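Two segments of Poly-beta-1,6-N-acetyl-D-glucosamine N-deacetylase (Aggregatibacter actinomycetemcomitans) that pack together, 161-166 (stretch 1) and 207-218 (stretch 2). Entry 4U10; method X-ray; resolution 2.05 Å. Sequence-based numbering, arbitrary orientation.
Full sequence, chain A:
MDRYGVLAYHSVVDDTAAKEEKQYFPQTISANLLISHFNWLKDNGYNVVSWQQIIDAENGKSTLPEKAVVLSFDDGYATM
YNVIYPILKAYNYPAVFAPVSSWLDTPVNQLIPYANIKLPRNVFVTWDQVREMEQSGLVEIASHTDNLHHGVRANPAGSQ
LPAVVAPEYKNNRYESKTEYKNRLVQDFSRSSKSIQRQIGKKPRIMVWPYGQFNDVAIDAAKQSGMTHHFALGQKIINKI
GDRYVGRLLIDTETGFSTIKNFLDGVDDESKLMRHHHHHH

Stretch 1 (161-166) LPAVVA
Stretch 2, residues 207-218: VWPYGQFNDVAI

Stretch 1 leaves a strand at Leu161 and Pro162 and folds into a type I beta turn from Pro162 to Val165. Pro162 (phi/psi -54/130), its phi restricted by the ring, ends the strand in an extended conformation, and its O accepts the turn-closing hydrogen bond from Val165 N at 3.0 Å. The chain turns at Ala163 (-52/-32) and Val164 (-63/-33), which lie near helical values. Stretch 2 runs from Val207 through a loop into a helix beginning at Asp215. Gly211 N to Trp208 O (3.1 Å) and Gln212 N to Pro209 O (3.2 Å) tighten that loop. Gly211, at 81/-1, would jam a CB against the preceding carbonyl, so glycine fits. In register, Val164 CA lies 6.5 Å from Ala217 CA, and Val165 CA 5.7 Å from Phe213 CA.

No hydrogen bond crosses between the stretches; they meet by van der Waals packing, largely apolar, and the contact as a whole buries 367 Å². Val164 (chi1 t) is the centre: its CG1 sits 3.6 Å from Ala217 CB, where a small methyl permits close approach to the helix, and 4.2 Å from Trp208 CE3, meeting the indole obliquely (Trp208 chi1 m, chi2 121°). Its CG2 lies 4.3 Å from Pro209 CD. Nearer the surface, Pro162 CB rests 3.8 Å from Tyr210 CD2, also obliquely; the CA-to-CB bond of Tyr210 (62/15, chi1 -40°, chi2 -65°) points toward stretch 1.

Val165 (chi1 m) instead packs against backbone, its CG1 3.5 Å from Phe213 N and 3.6 Å from Gln212 O. Gln212 starts toward stretch 1, but its amide end leads away; Phe213 CB points away altogether.

Within stretch 2, Asn214 (chi1 p, chi2 27°) caps the helix: OD1 accepts from Ala217 N (2.9 Å, 173°) and, weakly, Val216 N (2.8 Å, 119°), serving amides unpaired in the first turn. Its ND2, 3.7 Å from Val165 O, is hydrogen-bonded elsewhere in the structure.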

ATOM      1  N   LEU A 161      18.890   5.838   1.008  1.00 28.54           N
ATOM      2  CA  LEU A 161      17.941   5.368  -0.040  1.00 24.73           C
ATOM      3  C   LEU A 161      16.959   4.359   0.591  1.00 23.74           C
ATOM      4  O   LEU A 161      17.295   3.745   1.580  1.00 20.21           O
ATOM      5  CB  LEU A 161      18.692   4.675  -1.175  1.00 25.40           C
ATOM      6  CG  LEU A 161      19.693   5.521  -1.945  1.00 27.81           C
ATOM      7  CD1 LEU A 161      20.366   4.690  -3.029  1.00 27.95           C
ATOM      8  CD2 LEU A 161      18.918   6.718  -2.493  1.00 27.49           C
ATOM      9  N   PRO A 162      15.730   4.184   0.017  1.00 23.60           N
ATOM     10  CA  PRO A 162      14.781   3.209   0.558  1.00 19.83           C
ATOM     11  C   PRO A 162      15.428   1.877   0.653  1.00 17.47           C
ATOM     12  O   PRO A 162      15.996   1.417  -0.307  1.00 17.07           O
ATOM     13  CB  PRO A 162      13.638   3.192  -0.502  1.00 21.69           C
ATOM     14  CG  PRO A 162      13.661   4.513  -1.126  1.00 22.05           C
ATOM     15  CD  PRO A 162      15.096   5.035  -1.008  1.00 24.95           C
ATOM     16  N   ALA A 163      15.320   1.248   1.810  1.00 16.20           N
ATOM     17  CA  ALA A 163      15.939  -0.009   2.099  1.00 15.83           C
ATOM     18  C   ALA A 163      15.675  -1.131   1.096  1.00 15.88           C
ATOM     19  O   ALA A 163      16.504  -2.008   0.930  1.00 15.85           O
ATOM     20  CB  ALA A 163      15.536  -0.476   3.531  1.00 16.14           C
ATOM     21  N   VAL A 164      14.510  -1.141   0.469  1.00 16.30           N
ATOM     22  CA  VAL A 164      14.175  -2.162  -0.485  1.00 15.27           C
ATOM     23  C   VAL A 164      15.120  -2.121  -1.696  1.00 15.86           C
ATOM     24  O   VAL A 164      15.444  -3.172  -2.227  1.00 14.61           O
ATOM     25  CB  VAL A 164      12.698  -2.023  -0.944  1.00 16.27           C
ATOM     26  CG1 VAL A 164      12.395  -2.880  -2.171  1.00 16.60           C
ATOM     27  CG2 VAL A 164      11.772  -2.464   0.149  1.00 16.32           C
ATOM     28  N   VAL A 165      15.587  -0.936  -2.091  1.00 17.12           N
ATOM     29  CA  VAL A 165      16.166  -0.786  -3.432  1.00 19.36           C
ATOM     30  C   VAL A 165      17.656  -0.493  -3.463  1.00 23.65           C
ATOM     31  O   VAL A 165      18.176  -0.220  -4.559  1.00 24.53           O
ATOM     32  CB  VAL A 165      15.442   0.264  -4.308  1.00 19.40           C
ATOM     33  CG1 VAL A 165      14.010  -0.169  -4.572  1.00 20.27           C
ATOM     34  CG2 VAL A 165      15.489   1.671  -3.719  1.00 21.42           C
ATOM     35  N   ALA A 166      18.338  -0.591  -2.312  1.00 21.99           N
ATOM     36  CA  ALA A 166      19.761  -0.219  -2.200  1.00 22.57           C
ATOM     37  C   ALA A 166      20.494  -1.156  -1.256  1.00 21.87           C
ATOM     38  O   ALA A 166      20.042  -1.295  -0.133  1.00 20.17           O
ATOM     39  CB  ALA A 166      19.851   1.204  -1.645  1.00 23.82           C
ATOM     40  N   VAL A 207       3.047  -4.249  -1.855  1.00 12.08           N
ATOM     41  CA  VAL A 207       3.032  -2.859  -2.212  1.00 12.34           C
ATOM     42  C   VAL A 207       4.332  -2.205  -1.824  1.00 12.79           C
ATOM     43  O   VAL A 207       4.714  -2.203  -0.643  1.00 12.91           O
ATOM     44  CB  VAL A 207       1.836  -2.119  -1.555  1.00 13.58           C
ATOM     45  CG1 VAL A 207       1.798  -0.677  -2.039  1.00 14.06           C
ATOM     46  CG2 VAL A 207       0.497  -2.827  -1.838  1.00 12.52           C
ATOM     47  N   TRP A 208       4.989  -1.546  -2.782  1.00 12.82           N
ATOM     48  CA  TRP A 208       6.368  -1.062  -2.524  1.00 12.27           C
ATOM     49  C   TRP A 208       6.296   0.222  -1.749  1.00 12.37           C
ATOM     50  O   TRP A 208       5.524   1.137  -2.144  1.00 11.83           O
ATOM     51  CB  TRP A 208       7.077  -0.792  -3.851  1.00 12.32           C
ATOM     52  CG  TRP A 208       7.146  -1.994  -4.744  1.00 12.03           C
ATOM     53  CD1 TRP A 208       6.642  -2.099  -6.001  1.00 11.49           C
ATOM     54  CD2 TRP A 208       7.795  -3.246  -4.459  1.00 11.71           C
ATOM     55  NE1 TRP A 208       6.908  -3.346  -6.491  1.00 12.35           N
ATOM     56  CE2 TRP A 208       7.601  -4.071  -5.567  1.00 11.99           C
ATOM     57  CE3 TRP A 208       8.481  -3.768  -3.346  1.00 11.61           C
ATOM     58  CZ2 TRP A 208       8.072  -5.368  -5.608  1.00 11.72           C
ATOM     59  CZ3 TRP A 208       8.934  -5.018  -3.401  1.00 11.26           C
ATOM     60  CH2 TRP A 208       8.740  -5.819  -4.522  1.00 11.29           C
ATOM     61  N   PRO A 209       7.068   0.335  -0.641  1.00 12.52           N
ATOM     62  CA  PRO A 209       7.235   1.647  -0.003  1.00 13.41           C
ATOM     63  C   PRO A 209       7.706   2.688  -0.997  1.00 14.40           C
ATOM     64  O   PRO A 209       8.672   2.443  -1.744  1.00 15.80           O
ATOM     65  CB  PRO A 209       8.374   1.357   1.026  1.00 13.51           C
ATOM     66  CG  PRO A 209       8.023  -0.027   1.485  1.00 12.00           C
ATOM     67  CD  PRO A 209       7.809  -0.687   0.125  1.00 12.21           C
ATOM     68  N   TYR A 210       7.036   3.843  -0.995  1.00 16.68           N
ATOM     69  CA  TYR A 210       7.398   5.005  -1.808  1.00 16.44           C
ATOM     70  C   TYR A 210       7.325   4.680  -3.283  1.00 17.12           C
ATOM     71  O   TYR A 210       7.878   5.390  -4.084  1.00 16.61           O
ATOM     72  CB  TYR A 210       8.839   5.450  -1.447  1.00 18.03           C
ATOM     73  CG  TYR A 210       9.217   5.412   0.071  1.00 18.92           C
ATOM     74  CD1 TYR A 210       8.619   6.217   0.984  1.00 18.61           C
ATOM     75  CD2 TYR A 210      10.208   4.552   0.539  1.00 21.46           C
ATOM     76  CE1 TYR A 210       8.952   6.162   2.334  1.00 18.81           C
ATOM     77  CE2 TYR A 210      10.582   4.508   1.876  1.00 21.28           C
ATOM     78  CZ  TYR A 210       9.947   5.326   2.772  1.00 20.13           C
ATOM     79  OH  TYR A 210      10.328   5.281   4.111  1.00 21.50           O
ATOM     80  N   GLY A 211       6.693   3.582  -3.692  1.00 16.28           N
ATOM     81  CA  GLY A 211       6.615   3.307  -5.132  1.00 16.11           C
ATOM     82  C   GLY A 211       7.888   2.666  -5.709  1.00 17.38           C
ATOM     83  O   GLY A 211       7.935   2.399  -6.889  1.00 16.05           O
ATOM     84  N   GLN A 212       8.937   2.435  -4.890  1.00 16.02           N
ATOM     85  CA  GLN A 212      10.216   2.085  -5.437  1.00 15.82           C
ATOM     86  C   GLN A 212      10.529   0.591  -5.275  1.00 15.80           C
ATOM     87  O   GLN A 212      10.446   0.029  -4.186  1.00 13.47           O
ATOM     88  CB  GLN A 212      11.339   2.916  -4.808  1.00 16.97           C
ATOM     89  CG  GLN A 212      11.158   4.437  -5.012  1.00 18.91           C
ATOM     90  CD  GLN A 212      11.089   4.804  -6.506  1.00 20.23           C
ATOM     91  OE1 GLN A 212      10.208   5.616  -6.928  1.00 24.07           O
ATOM     92  NE2 GLN A 212      11.943   4.169  -7.324  1.00 18.42           N
ATOM     93  N   PHE A 213      11.052   0.031  -6.352  1.00 14.86           N
ATOM     94  CA  PHE A 213      11.344  -1.401  -6.435  1.00 16.17           C
ATOM     95  C   PHE A 213      12.416  -1.674  -7.470  1.00 15.12           C
ATOM     96  O   PHE A 213      12.872  -0.774  -8.149  1.00 14.47           O
ATOM     97  CB  PHE A 213      10.040  -2.149  -6.755  1.00 15.78           C
ATOM     98  CG  PHE A 213       9.524  -1.954  -8.150  1.00 17.21           C
ATOM     99  CD1 PHE A 213       8.763  -0.853  -8.488  1.00 17.94           C
ATOM    100  CD2 PHE A 213       9.764  -2.913  -9.118  1.00 16.29           C
ATOM    101  CE1 PHE A 213       8.339  -0.674  -9.789  1.00 18.39           C
ATOM    102  CE2 PHE A 213       9.325  -2.752 -10.411  1.00 17.77           C
ATOM    103  CZ  PHE A 213       8.606  -1.625 -10.750  1.00 16.73           C
ATOM    104  N   ASN A 214      12.794  -2.933  -7.587  1.00 18.20           N
ATOM    105  CA  ASN A 214      13.705  -3.374  -8.594  1.00 18.58           C
ATOM    106  C   ASN A 214      13.549  -4.865  -8.796  1.00 18.67           C
ATOM    107  O   ASN A 214      12.658  -5.501  -8.222  1.00 20.12           O
ATOM    108  CB  ASN A 214      15.170  -2.949  -8.247  1.00 18.90           C
ATOM    109  CG  ASN A 214      15.725  -3.700  -7.049  1.00 17.02           C
ATOM    110  OD1 ASN A 214      15.326  -4.792  -6.775  1.00 16.63           O
ATOM    111  ND2 ASN A 214      16.632  -3.096  -6.352  1.00 16.36           N
ATOM    112  N   ASP A 215      14.386  -5.435  -9.649  1.00 20.45           N
ATOM    113  CA  ASP A 215      14.347  -6.860  -9.947  1.00 19.93           C
ATOM    114  C   ASP A 215      14.653  -7.754  -8.768  1.00 18.67           C
ATOM    115  O   ASP A 215      14.048  -8.829  -8.635  1.00 19.15           O
ATOM    116  CB  ASP A 215      15.268  -7.235 -11.169  1.00 23.18           C
ATOM    117  CG  ASP A 215      16.709  -6.800 -11.012  1.00 27.38           C
ATOM    118  OD1 ASP A 215      17.034  -5.749 -10.382  1.00 28.20           O
ATOM    119  OD2 ASP A 215      17.528  -7.533 -11.570  1.00 36.13           O
ATOM    120  N   VAL A 216      15.532  -7.331  -7.880  1.00 16.25           N
ATOM    121  CA  VAL A 216      15.838  -8.198  -6.747  1.00 16.50           C
ATOM    122  C   VAL A 216      14.621  -8.259  -5.794  1.00 15.70           C
ATOM    123  O   VAL A 216      14.212  -9.306  -5.297  1.00 17.10           O
ATOM    124  CB  VAL A 216      17.129  -7.719  -6.043  1.00 16.51           C
ATOM    125  CG1 VAL A 216      17.382  -8.460  -4.723  1.00 16.66           C
ATOM    126  CG2 VAL A 216      18.327  -7.923  -6.973  1.00 18.23           C
ATOM    127  N   ALA A 217      14.041  -7.103  -5.542  1.00 16.17           N
ATOM    128  CA  ALA A 217      12.874  -7.005  -4.687  1.00 15.38           C
ATOM    129  C   ALA A 217      11.750  -7.818  -5.298  1.00 15.61           C
ATOM    130  O   ALA A 217      11.033  -8.509  -4.600  1.00 16.41           O
ATOM    131  CB  ALA A 217      12.467  -5.557  -4.551  1.00 15.27           C
ATOM    132  N   ILE A 218      11.588  -7.761  -6.615  1.00 16.13           N
ATOM    133  CA  ILE A 218      10.474  -8.475  -7.256  1.00 17.68           C
ATOM    134  C   ILE A 218      10.619  -9.952  -7.016  1.00 17.76           C
ATOM    135  O   ILE A 218       9.652 -10.639  -6.691  1.00 17.58           O
ATOM    136  CB  ILE A 218      10.430  -8.230  -8.805  1.00 17.54           C
ATOM    137  CG1 ILE A 218       9.717  -6.920  -9.103  1.00 18.69           C
ATOM    138  CG2 ILE A 218       9.640  -9.326  -9.471  1.00 18.44           C
ATOM    139  CD1 ILE A 218       9.889  -6.433 -10.528  1.00 20.31           C
TER